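Local coordinates for nuclear inclusion protein A (Tobacco vein mottling virus, PDB 3MMG) that is a 3C-type protease, probably of cysteine type, that is thought to cut the viral polyprotein at specific sites, at residues T137-H142 and G211-V216; S168-H171 and S176-F179. The protein carries 3 engineered substitutions. All coordinates share one frame; numbering follows the deposited sequence.

Contact 1 (T137-H142 and G211-V216); sequences TSFWQH and GSFTLV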
loop_
_atom_site.group_PDB
_atom_site.type_symbol
_atom_site.label_atom_id
_atom_site.label_comp_id
_atom_site.label_asym_id
_atom_site.label_seq_id
_atom_site.Cartn_x
_atom_site.Cartn_y
_atom_site.Cartn_z
ATOM N N THR A 137 -12.219 3.227 -12.266
ATOM C CA THR A 137 -10.902 3.183 -11.658
ATOM C C THR A 137 -10.824 2.088 -10.603
ATOM O O THR A 137 -11.820 1.422 -10.282
ATOM C CB THR A 137 -10.509 4.526 -10.962
ATOM O OG1 THR A 137 -11.216 4.651 -9.719
ATOM C CG2 THR A 137 -10.791 5.761 -11.843
ATOM N N SER A 138 -9.614 1.911 -10.070
ATOM C CA SER A 138 -9.410 1.044 -8.915
ATOM C C SER A 138 -9.388 1.843 -7.611
ATOM O O SER A 138 -8.978 1.331 -6.554
ATOM C CB SER A 138 -8.123 0.236 -9.095
ATOM O OG SER A 138 -8.308 -0.759 -10.102
ATOM N N PHE A 139 -9.817 3.097 -7.671
ATOM C CA PHE A 139 -9.793 3.953 -6.488
ATOM C C PHE A 139 -11.125 3.932 -5.744
ATOM O O PHE A 139 -12.193 3.923 -6.361
ATOM C CB PHE A 139 -9.479 5.417 -6.837
ATOM C CG PHE A 139 -8.085 5.654 -7.345
ATOM C CD1 PHE A 139 -6.972 5.520 -6.489
ATOM C CD2 PHE A 139 -7.873 6.024 -8.672
ATOM C CE1 PHE A 139 -5.647 5.747 -6.976
ATOM C CE2 PHE A 139 -6.556 6.250 -9.162
ATOM C CZ PHE A 139 -5.449 6.102 -8.304
ATOM N N TRP A 140 -11.048 3.943 -4.416
ATOM C CA TRP A 140 -12.220 4.124 -3.563
ATOM C C TRP A 140 -11.989 5.290 -2.621
ATOM O O TRP A 140 -10.916 5.399 -1.999
ATOM C CB TRP A 140 -12.440 2.890 -2.693
ATOM C CG TRP A 140 -12.878 1.670 -3.434
ATOM C CD1 TRP A 140 -12.132 0.905 -4.298
ATOM C CD2 TRP A 140 -14.155 1.035 -3.332
ATOM N NE1 TRP A 140 -12.882 -0.157 -4.752
ATOM C CE2 TRP A 140 -14.126 -0.101 -4.182
ATOM C CE3 TRP A 140 -15.337 1.317 -2.604
ATOM C CZ2 TRP A 140 -15.232 -0.969 -4.324
ATOM C CZ3 TRP A 140 -16.441 0.463 -2.751
ATOM C CH2 TRP A 140 -16.359 -0.691 -3.591
ATOM N N GLN A 141 -12.987 6.134 -2.477
ATOM C CA GLN A 141 -12.882 7.257 -1.552
ATOM C C GLN A 141 -12.992 6.786 -0.086
ATOM O O GLN A 141 -13.751 5.847 0.232
ATOM C CB GLN A 141 -13.966 8.300 -1.852
ATOM C CG GLN A 141 -13.755 9.615 -1.097
ATOM C CD GLN A 141 -14.730 10.707 -1.512
ATOM O OE1 GLN A 141 -15.582 10.490 -2.373
ATOM N NE2 GLN A 141 -14.597 11.882 -0.909
ATOM N N HIS A 142 -12.235 7.442 0.791
ATOM C CA HIS A 142 -12.389 7.254 2.228
ATOM C C HIS A 142 -12.216 8.609 2.913
ATOM O O HIS A 142 -11.750 9.581 2.287
ATOM C CB HIS A 142 -11.399 6.179 2.773
ATOM C CG HIS A 142 -9.961 6.615 2.800
ATOM N ND1 HIS A 142 -9.439 7.376 3.823
ATOM C CD2 HIS A 142 -8.927 6.358 1.958
ATOM C CE1 HIS A 142 -8.154 7.596 3.596
ATOM N NE2 HIS A 142 -7.819 6.998 2.468
ATOM N N GLY A 211 -10.143 7.485 -14.717
ATOM C CA GLY A 211 -11.547 7.882 -14.837
ATOM C C GLY A 211 -11.594 9.387 -15.035
ATOM O O GLY A 211 -10.892 9.926 -15.901
ATOM N N SER A 212 -12.381 10.073 -14.210
ATOM C CA SER A 212 -12.524 11.522 -14.334
ATOM C C SER A 212 -11.516 12.328 -13.519
ATOM O O SER A 212 -11.606 13.560 -13.473
ATOM C CB SER A 212 -13.966 11.953 -14.010
ATOM O OG SER A 212 -14.213 11.898 -12.614
ATOM N N PHE A 213 -10.553 11.664 -12.875
ATOM C CA PHE A 213 -9.486 12.389 -12.166
ATOM C C PHE A 213 -8.480 13.008 -13.143
ATOM O O PHE A 213 -8.191 12.423 -14.178
ATOM C CB PHE A 213 -8.653 11.434 -11.315
ATOM C CG PHE A 213 -9.324 10.950 -10.070
ATOM C CD1 PHE A 213 -9.141 9.627 -9.664
ATOM C CD2 PHE A 213 -10.101 11.802 -9.287
ATOM C CE1 PHE A 213 -9.743 9.154 -8.495
ATOM C CE2 PHE A 213 -10.707 11.347 -8.119
ATOM C CZ PHE A 213 -10.522 10.015 -7.720
ATOM N N THR A 214 -7.931 14.158 -12.775
ATOM C CA THR A 214 -6.724 14.707 -13.401
ATOM C C THR A 214 -5.589 14.629 -12.373
ATOM O O THR A 214 -5.637 15.295 -11.349
ATOM C CB THR A 214 -6.919 16.194 -13.789
ATOM O OG1 THR A 214 -8.083 16.333 -14.611
ATOM C CG2 THR A 214 -5.706 16.719 -14.537
ATOM N N LEU A 215 -4.582 13.804 -12.644
ATOM C CA LEU A 215 -3.414 13.710 -11.763
ATOM C C LEU A 215 -2.466 14.890 -11.943
ATOM O O LEU A 215 -2.020 15.174 -13.062
ATOM C CB LEU A 215 -2.637 12.412 -12.006
ATOM C CG LEU A 215 -1.339 12.274 -11.182
ATOM C CD1 LEU A 215 -1.633 12.076 -9.693
ATOM C CD2 LEU A 215 -0.489 11.153 -11.723
ATOM N N VAL A 216 -2.156 15.553 -10.835
ATOM C CA VAL A 216 -1.186 16.653 -10.834
ATOM C C VAL A 216 0.134 16.154 -10.244
ATOM O O VAL A 216 0.238 15.879 -9.041
ATOM C CB VAL A 216 -1.740 17.881 -10.084
ATOM C CG1 VAL A 216 -0.781 19.071 -10.187
ATOM C CG2 VAL A 216 -3.131 18.251 -10.644
#

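Contact 2 (S168-H171 and S176-F179); sequences SLTH and SNYF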
loop_
_atom_site.group_PDB
_atom_site.type_symbol
_atom_site.label_atom_id
_atom_site.label_comp_id
_atom_site.label_asym_id
_atom_site.label_seq_id
_atom_site.Cartn_x
_atom_site.Cartn_y
_atom_site.Cartn_z
ATOM N N SER A 168 -3.540 5.996 -1.297
ATOM C CA SER A 168 -2.882 6.441 -2.524
ATOM C C SER A 168 -2.915 7.955 -2.789
ATOM O O SER A 168 -1.868 8.560 -2.936
ATOM C CB SER A 168 -3.440 5.682 -3.742
ATOM O OG SER A 168 -2.852 6.158 -4.953
ATOM N N LEU A 169 -4.116 8.532 -2.845
ATOM C CA LEU A 169 -4.342 9.878 -3.392
ATOM C C LEU A 169 -5.014 10.764 -2.405
ATOM O O LEU A 169 -5.746 10.305 -1.528
ATOM C CB LEU A 169 -5.310 9.845 -4.586
ATOM C CG LEU A 169 -5.081 9.106 -5.881
ATOM C CD1 LEU A 169 -6.330 9.271 -6.730
ATOM C CD2 LEU A 169 -3.841 9.691 -6.581
ATOM N N THR A 170 -4.830 12.068 -2.627
ATOM C CA THR A 170 -5.658 13.085 -2.021
ATOM C C THR A 170 -5.967 14.142 -3.091
ATOM O O THR A 170 -5.200 14.350 -4.040
ATOM C CB THR A 170 -4.995 13.703 -0.763
ATOM O OG1 THR A 170 -5.939 14.542 -0.082
ATOM C CG2 THR A 170 -3.748 14.506 -1.123
ATOM N N HIS A 171 -7.115 14.778 -2.948
ATOM C CA HIS A 171 -7.478 15.869 -3.832
ATOM C C HIS A 171 -6.552 17.052 -3.541
ATOM O O HIS A 171 -6.170 17.283 -2.397
ATOM C CB HIS A 171 -8.926 16.234 -3.579
ATOM C CG HIS A 171 -9.494 17.175 -4.589
ATOM N ND1 HIS A 171 -9.296 18.540 -4.527
ATOM C CD2 HIS A 171 -10.269 16.952 -5.677
ATOM C CE1 HIS A 171 -9.920 19.115 -5.541
ATOM N NE2 HIS A 171 -10.519 18.177 -6.253
ATOM N N SER A 176 -10.201 15.484 -0.098
ATOM C CA SER A 176 -10.779 14.133 -0.255
ATOM C C SER A 176 -9.633 13.138 -0.368
ATOM O O SER A 176 -8.597 13.470 -0.928
ATOM C CB SER A 176 -11.632 14.038 -1.530
ATOM O OG SER A 176 -12.820 14.817 -1.440
ATOM N N ASN A 177 -9.830 11.923 0.150
ATOM C CA ASN A 177 -8.795 10.886 0.128
ATOM C C ASN A 177 -9.260 9.632 -0.601
ATOM O O ASN A 177 -10.446 9.307 -0.571
ATOM C CB ASN A 177 -8.418 10.490 1.557
ATOM C CG ASN A 177 -7.592 11.521 2.235
ATOM O OD1 ASN A 177 -6.848 12.272 1.596
ATOM N ND2 ASN A 177 -7.712 11.582 3.553
ATOM N N TYR A 178 -8.323 8.921 -1.219
ATOM C CA TYR A 178 -8.656 7.720 -1.993
ATOM C C TYR A 178 -7.610 6.643 -1.768
ATOM O O TYR A 178 -6.411 6.933 -1.720
ATOM C CB TYR A 178 -8.763 8.013 -3.491
ATOM C CG TYR A 178 -9.732 9.104 -3.810
ATOM C CD1 TYR A 178 -9.320 10.430 -3.748
ATOM C CD2 TYR A 178 -11.068 8.824 -4.145
ATOM C CE1 TYR A 178 -10.182 11.457 -3.988
ATOM C CE2 TYR A 178 -11.964 9.897 -4.409
ATOM C CZ TYR A 178 -11.479 11.197 -4.327
ATOM O OH TYR A 178 -12.248 12.319 -4.552
ATOM N N PHE A 179 -8.088 5.415 -1.607
ATOM C CA PHE A 179 -7.211 4.272 -1.594
ATOM C C PHE A 179 -7.349 3.475 -2.878
ATOM O O PHE A 179 -8.344 3.633 -3.607
ATOM C CB PHE A 179 -7.424 3.401 -0.348
ATOM C CG PHE A 179 -8.686 2.574 -0.328
ATOM C CD1 PHE A 179 -8.707 1.276 -0.887
ATOM C CD2 PHE A 179 -9.831 3.044 0.344
ATOM C CE1 PHE A 179 -9.850 0.476 -0.787
ATOM C CE2 PHE A 179 -10.981 2.231 0.468
ATOM C CZ PHE A 179 -10.993 0.960 -0.113
#

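Contact 1 (T137-H142 and G211-V216)
F139 and F213 meet because each carries its ring anti to its own carbonyl carbon and beside its backbone N, with chi1 at -67° and -74° respectively. The side chains reach toward each other between the start of strand 139-142 and the loop before strand 214-215. An offset edge-to-face pair results, in which the edge of F213 addresses the face of F139 with the ring planes at 71°. The ring centroids lie 5.7 Å apart. CE1 of F213 comes closest, 3.7 Å from CD2 of F139, which lies at the edge of the F213 ring and in its plane. W210 meets the F139 ring as well, and Y178 makes an edge-to-face pair with F213, so the two rings belong to a larger aromatic cluster.

Nearer the start of both segments, the methyl CG2 of T137 lies 3.4 Å from the backbone N of G211. The hydroxyl of the same threonine is turned back to its own chain: OG1 accepts from F139 N at 2.9 Å, forming an ST turn, and also bonds to the carbonyl of K134. These two bonds fix the rotation of the side chain that presents the methyl to G211. Just beyond F213, T214 and L215 pair in parallel with the bound peptide; the contact thus joins this peptide-pairing segment to the C-terminal barrel of a chymotrypsin-like fold.

Contact 2 (S168-H171 and S176-F179)
The carbonyl oxygen of Y178 is gripped by two consecutive amides of the facing strand, L169 N at 3.0 Å and S168 N also at 3.0 Å from Y178 O. The L169 bond is almost perfectly straight at 176°, whereas that from S168 is bent to 145° but lies in the carbonyl plane. Two residues opposite one make this a classic beta bulge. Y178 N returns a bond of 2.9 Å to L169 O, coming from above the plane of that carbonyl, and beyond it H171 N reaches S176 O at 2.8 Å.

On one face of the sheet, T170 and N177 lie side by side and point the same way. With OG1 anti to its backbone N (chi1 -171°), the threonine hydroxyl is placed between two possible acceptors: OG1 is 3.0 Å from N177 OD1 and equally close to S176 O. ND2 of N177 makes a weak bond to the carbonyl of I144. The L169 and Y178 side chains occupy the other face and meet near their roots, CB of L169 lying 4.1 Å from both CB and CD1 of Y178. L169, T170 and H171 also pair antiparallel with the bound peptide, making this a bulged antiparallel beta hairpin whose first strand lines the peptide-binding groove.

Overall arrangement
The centres of contacts 1 and 2 are 8 Å apart. Segments 137-142, 168-171 and 176-179 lie on strands of the six-stranded antiparallel barrel formed by the later part of the chain, whereas 211-216 is a later segment packed against it. Strand 139-142 of contact 1 neighbours strand 177-181 of contact 2; W140 N to F179 O (2.8 Å) and H142 N to N177 O (2.9 Å) are probable hydrogen bonds between them. Along the chain, the 168-179 hairpin is nested between 137-142 and 211-216. The return of 211-216, near the end of the modelled chain, lets both contacts border the same bound peptide, consistent with substrate recognition in this two-barrel, chymotrypsin-like PA-clan protease.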